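Local coordinates for protein TarM (Staphylococcus aureus subsp. aureus 21178, PDB 4X7R) that belongs to the GT-B clan of glycosyltransferases, with two Rossmann-like domains and a long antiparallel sheet inserted into the first, and holds UDP in the model, at residues 67-73 / 206-210. The protein carries 1 engineered substitution. Numbering follows the deposited sequence.
Sequences YNVFEYF and LCVYY
At the outer edge of the N-terminal Rossmann-like domain of this GT-B fold, residues 67-68 end the edge strand 66-68 in extended conformation (N68 phi/psi -125/137) and helix 69-78 begins directly at V69. Residues 206-210 are helical throughout. The axes of helix segments 69-73 and 206-210 approach to 10.9 Å and cross at 65°, with V69 CA and Y210 CA 6.4 Å apart. N68 (chi1 t, 175°) is the N-cap: its OD1 accepts from E71 N at 3.1 Å and, weakly, from F70 N at 3.1 Å, while its ND2 hydrogen-bonds to D42 O and T40 OG1, tying the cap to the neighbouring strand 36-40 and the loop after it.

The junction is largely apolar and centred on Y210, whose chi1 of 166° (t) sends the ring against the strand-to-helix junction. V69 CA lies over the face of the Y210 ring in a CH-pi contact, 3.7 Å from the ring centroid, and V69 CB is 3.6 Å from Y210 CD2. Y72 CB meets Y210 CE1 at 3.5 Å, their rings inclined at 51°. Alongside, L206 packs CD1 on F73 CE2 (3.8 Å) and CD2 on V69 CG2 (4.1 Å), and F73 CZ meets Y209 CE2 edge to edge at 4.0 Å. F70 and F73 also reach Y176 of the inserted antiparallel sheet. Since helix 203-214 follows the last strand of that insertion, this packing joins the chain's return from the insertion to the Rossmann edge. At the tip of Y210, OH lies 3.2 Å from Y67 CB.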
ATOM      1  N   TYR A  67      -1.714  15.081   0.398  1.00 38.96           N
ATOM      2  CA  TYR A  67      -2.941  15.785   0.022  1.00 38.51           C
ATOM      3  C   TYR A  67      -4.019  14.690  -0.129  1.00 42.93           C
ATOM      4  O   TYR A  67      -3.792  13.709  -0.819  1.00 44.10           O
ATOM      5  CB  TYR A  67      -2.775  16.506  -1.310  1.00 38.07           C
ATOM      6  CG  TYR A  67      -1.773  17.627  -1.250  1.00 40.62           C
ATOM      7  CD1 TYR A  67      -2.095  18.848  -0.648  1.00 43.44           C
ATOM      8  CD2 TYR A  67      -0.510  17.491  -1.825  1.00 39.51           C
ATOM      9  CE1 TYR A  67      -1.178  19.907  -0.622  1.00 47.35           C
ATOM     10  CE2 TYR A  67       0.410  18.543  -1.805  1.00 40.65           C
ATOM     11  CZ  TYR A  67       0.080  19.740  -1.188  1.00 47.49           C
ATOM     12  OH  TYR A  67       0.974  20.772  -1.175  1.00 50.53           O
ATOM     13  N   ASN A  68      -5.148  14.822   0.565  1.00 36.89           N
ATOM     14  CA  ASN A  68      -6.234  13.858   0.492  1.00 35.49           C
ATOM     15  C   ASN A  68      -7.540  14.596   0.099  1.00 40.19           C
ATOM     16  O   ASN A  68      -7.789  15.694   0.585  1.00 39.77           O
ATOM     17  CB  ASN A  68      -6.356  13.083   1.803  1.00 34.56           C
ATOM     18  CG  ASN A  68      -7.541  12.142   1.834  1.00 51.15           C
ATOM     19  OD1 ASN A  68      -8.659  12.501   2.255  1.00 38.22           O
ATOM     20  ND2 ASN A  68      -7.335  10.932   1.337  1.00 31.87           N
ATOM     21  N   VAL A  69      -8.328  14.012  -0.811  1.00 36.85           N
ATOM     22  CA  VAL A  69      -9.587  14.587  -1.332  1.00 35.56           C
ATOM     23  C   VAL A  69     -10.591  14.951  -0.214  1.00 38.36           C
ATOM     24  O   VAL A  69     -11.129  16.040  -0.249  1.00 37.61           O
ATOM     25  CB  VAL A  69     -10.224  13.714  -2.472  1.00 37.77           C
ATOM     26  CG1 VAL A  69     -10.589  12.310  -1.983  1.00 36.52           C
ATOM     27  CG2 VAL A  69     -11.441  14.410  -3.094  1.00 38.04           C
ATOM     28  N   PHE A  70     -10.852  14.038   0.751  1.00 36.19           N
ATOM     29  CA  PHE A  70     -11.778  14.308   1.861  1.00 36.77           C
ATOM     30  C   PHE A  70     -11.208  15.336   2.805  1.00 39.36           C
ATOM     31  O   PHE A  70     -11.936  16.245   3.195  1.00 38.85           O
ATOM     32  CB  PHE A  70     -12.228  13.026   2.580  1.00 39.05           C
ATOM     33  CG  PHE A  70     -12.943  12.114   1.615  1.00 41.98           C
ATOM     34  CD1 PHE A  70     -14.185  12.468   1.086  1.00 46.98           C
ATOM     35  CD2 PHE A  70     -12.314  10.974   1.117  1.00 44.35           C
ATOM     36  CE1 PHE A  70     -14.808  11.665   0.124  1.00 49.31           C
ATOM     37  CE2 PHE A  70     -12.947  10.159   0.169  1.00 47.62           C
ATOM     38  CZ  PHE A  70     -14.191  10.500  -0.313  1.00 46.32           C
ATOM     39  N   GLU A  71      -9.886  15.263   3.087  1.00 35.26           N
ATOM     40  CA  GLU A  71      -9.192  16.228   3.965  1.00 36.80           C
ATOM     41  C   GLU A  71      -9.251  17.649   3.436  1.00 38.66           C
ATOM     42  O   GLU A  71      -9.404  18.568   4.219  1.00 38.51           O
ATOM     43  CB  GLU A  71      -7.721  15.820   4.204  1.00 38.45           C
ATOM     44  CG  GLU A  71      -7.588  14.563   5.047  1.00 50.67           C
ATOM     45  CD  GLU A  71      -7.985  14.681   6.508  1.00 71.12           C
ATOM     46  OE1 GLU A  71      -7.720  15.743   7.116  1.00 77.87           O
ATOM     47  OE2 GLU A  71      -8.541  13.699   7.049  1.00 64.71           O
ATOM     48  N   TYR A  72      -9.131  17.822   2.115  1.00 35.96           N
ATOM     49  CA  TYR A  72      -9.194  19.121   1.449  1.00 37.98           C
ATOM     50  C   TYR A  72     -10.561  19.796   1.706  1.00 40.76           C
ATOM     51  O   TYR A  72     -10.599  20.964   2.086  1.00 39.31           O
ATOM     52  CB  TYR A  72      -8.954  18.924  -0.055  1.00 40.61           C
ATOM     53  CG  TYR A  72      -9.246  20.135  -0.916  1.00 45.22           C
ATOM     54  CD1 TYR A  72      -8.353  21.206  -0.975  1.00 50.72           C
ATOM     55  CD2 TYR A  72     -10.387  20.192  -1.709  1.00 44.88           C
ATOM     56  CE1 TYR A  72      -8.628  22.334  -1.754  1.00 54.38           C
ATOM     57  CE2 TYR A  72     -10.656  21.298  -2.512  1.00 46.40           C
ATOM     58  CZ  TYR A  72      -9.772  22.366  -2.537  1.00 60.82           C
ATOM     59  OH  TYR A  72     -10.031  23.455  -3.333  1.00 65.62           O
ATOM     60  N   PHE A  73     -11.685  19.063   1.489  1.00 36.55           N
ATOM     61  CA  PHE A  73     -13.005  19.656   1.706  1.00 36.76           C
ATOM     62  C   PHE A  73     -13.334  19.766   3.188  1.00 39.69           C
ATOM     63  O   PHE A  73     -14.062  20.673   3.576  1.00 38.14           O
ATOM     64  CB  PHE A  73     -14.090  18.863   0.960  1.00 38.86           C
ATOM     65  CG  PHE A  73     -13.932  18.903  -0.540  1.00 40.24           C
ATOM     66  CD1 PHE A  73     -14.163  20.080  -1.249  1.00 43.26           C
ATOM     67  CD2 PHE A  73     -13.517  17.780  -1.240  1.00 41.15           C
ATOM     68  CE1 PHE A  73     -14.040  20.111  -2.638  1.00 43.84           C
ATOM     69  CE2 PHE A  73     -13.374  17.817  -2.626  1.00 43.73           C
ATOM     70  CZ  PHE A  73     -13.639  18.981  -3.315  1.00 42.01           C
ATOM     71  N   LEU A 206     -15.564  13.606  -8.692  1.00 36.72           N
ATOM     72  CA  LEU A 206     -15.136  14.401  -7.529  1.00 36.75           C
ATOM     73  C   LEU A 206     -13.597  14.475  -7.516  1.00 41.96           C
ATOM     74  O   LEU A 206     -13.024  15.570  -7.429  1.00 41.51           O
ATOM     75  CB  LEU A 206     -15.659  13.750  -6.215  1.00 36.34           C
ATOM     76  CG  LEU A 206     -15.131  14.355  -4.890  1.00 40.05           C
ATOM     77  CD1 LEU A 206     -15.771  15.674  -4.609  1.00 40.68           C
ATOM     78  CD2 LEU A 206     -15.328  13.412  -3.706  1.00 40.00           C
ATOM     79  N   CYS A 207     -12.929  13.297  -7.646  1.00 37.10           N
ATOM     80  CA  CYS A 207     -11.454  13.212  -7.656  1.00 35.66           C
ATOM     81  C   CYS A 207     -10.807  13.928  -8.807  1.00 38.27           C
ATOM     82  O   CYS A 207      -9.786  14.569  -8.610  1.00 36.70           O
ATOM     83  CB  CYS A 207     -11.004  11.766  -7.557  1.00 34.98           C
ATOM     84  SG  CYS A 207     -11.427  11.006  -5.977  1.00 39.18           S
ATOM     85  N   VAL A 208     -11.448  13.920  -9.981  1.00 35.19           N
ATOM     86  CA  VAL A 208     -10.945  14.658 -11.146  1.00 35.79           C
ATOM     87  C   VAL A 208     -11.017  16.168 -10.864  1.00 43.95           C
ATOM     88  O   VAL A 208     -10.048  16.885 -11.115  1.00 43.98           O
ATOM     89  CB  VAL A 208     -11.682  14.249 -12.448  1.00 37.45           C
ATOM     90  CG1 VAL A 208     -11.472  15.280 -13.562  1.00 37.27           C
ATOM     91  CG2 VAL A 208     -11.253  12.853 -12.894  1.00 36.00           C
ATOM     92  N   TYR A 209     -12.155  16.641 -10.302  1.00 41.78           N
ATOM     93  CA  TYR A 209     -12.328  18.052  -9.947  1.00 40.57           C
ATOM     94  C   TYR A 209     -11.248  18.458  -8.955  1.00 41.78           C
ATOM     95  O   TYR A 209     -10.599  19.484  -9.142  1.00 40.81           O
ATOM     96  CB  TYR A 209     -13.727  18.287  -9.351  1.00 40.36           C
ATOM     97  CG  TYR A 209     -13.900  19.645  -8.695  1.00 42.80           C
ATOM     98  CD1 TYR A 209     -14.159  20.786  -9.456  1.00 44.98           C
ATOM     99  CD2 TYR A 209     -13.881  19.781  -7.304  1.00 43.27           C
ATOM    100  CE1 TYR A 209     -14.370  22.028  -8.849  1.00 44.21           C
ATOM    101  CE2 TYR A 209     -14.053  21.021  -6.692  1.00 43.97           C
ATOM    102  CZ  TYR A 209     -14.307  22.140  -7.466  1.00 50.06           C
ATOM    103  OH  TYR A 209     -14.448  23.358  -6.841  1.00 51.39           O
ATOM    104  N   TYR A 210     -11.066  17.645  -7.908  1.00 37.87           N
ATOM    105  CA  TYR A 210     -10.099  17.868  -6.836  1.00 38.35           C
ATOM    106  C   TYR A 210      -8.675  18.098  -7.367  1.00 41.47           C
ATOM    107  O   TYR A 210      -8.037  19.084  -6.990  1.00 40.05           O
ATOM    108  CB  TYR A 210     -10.160  16.705  -5.820  1.00 39.52           C
ATOM    109  CG  TYR A 210      -8.988  16.679  -4.863  1.00 42.85           C
ATOM    110  CD1 TYR A 210      -8.747  17.741  -3.994  1.00 45.13           C
ATOM    111  CD2 TYR A 210      -8.142  15.575  -4.796  1.00 44.49           C
ATOM    112  CE1 TYR A 210      -7.679  17.722  -3.105  1.00 44.64           C
ATOM    113  CE2 TYR A 210      -7.074  15.542  -3.898  1.00 45.80           C
ATOM    114  CZ  TYR A 210      -6.855  16.617  -3.053  1.00 50.32           C
ATOM    115  OH  TYR A 210      -5.849  16.593  -2.134  1.00 56.52           O
TER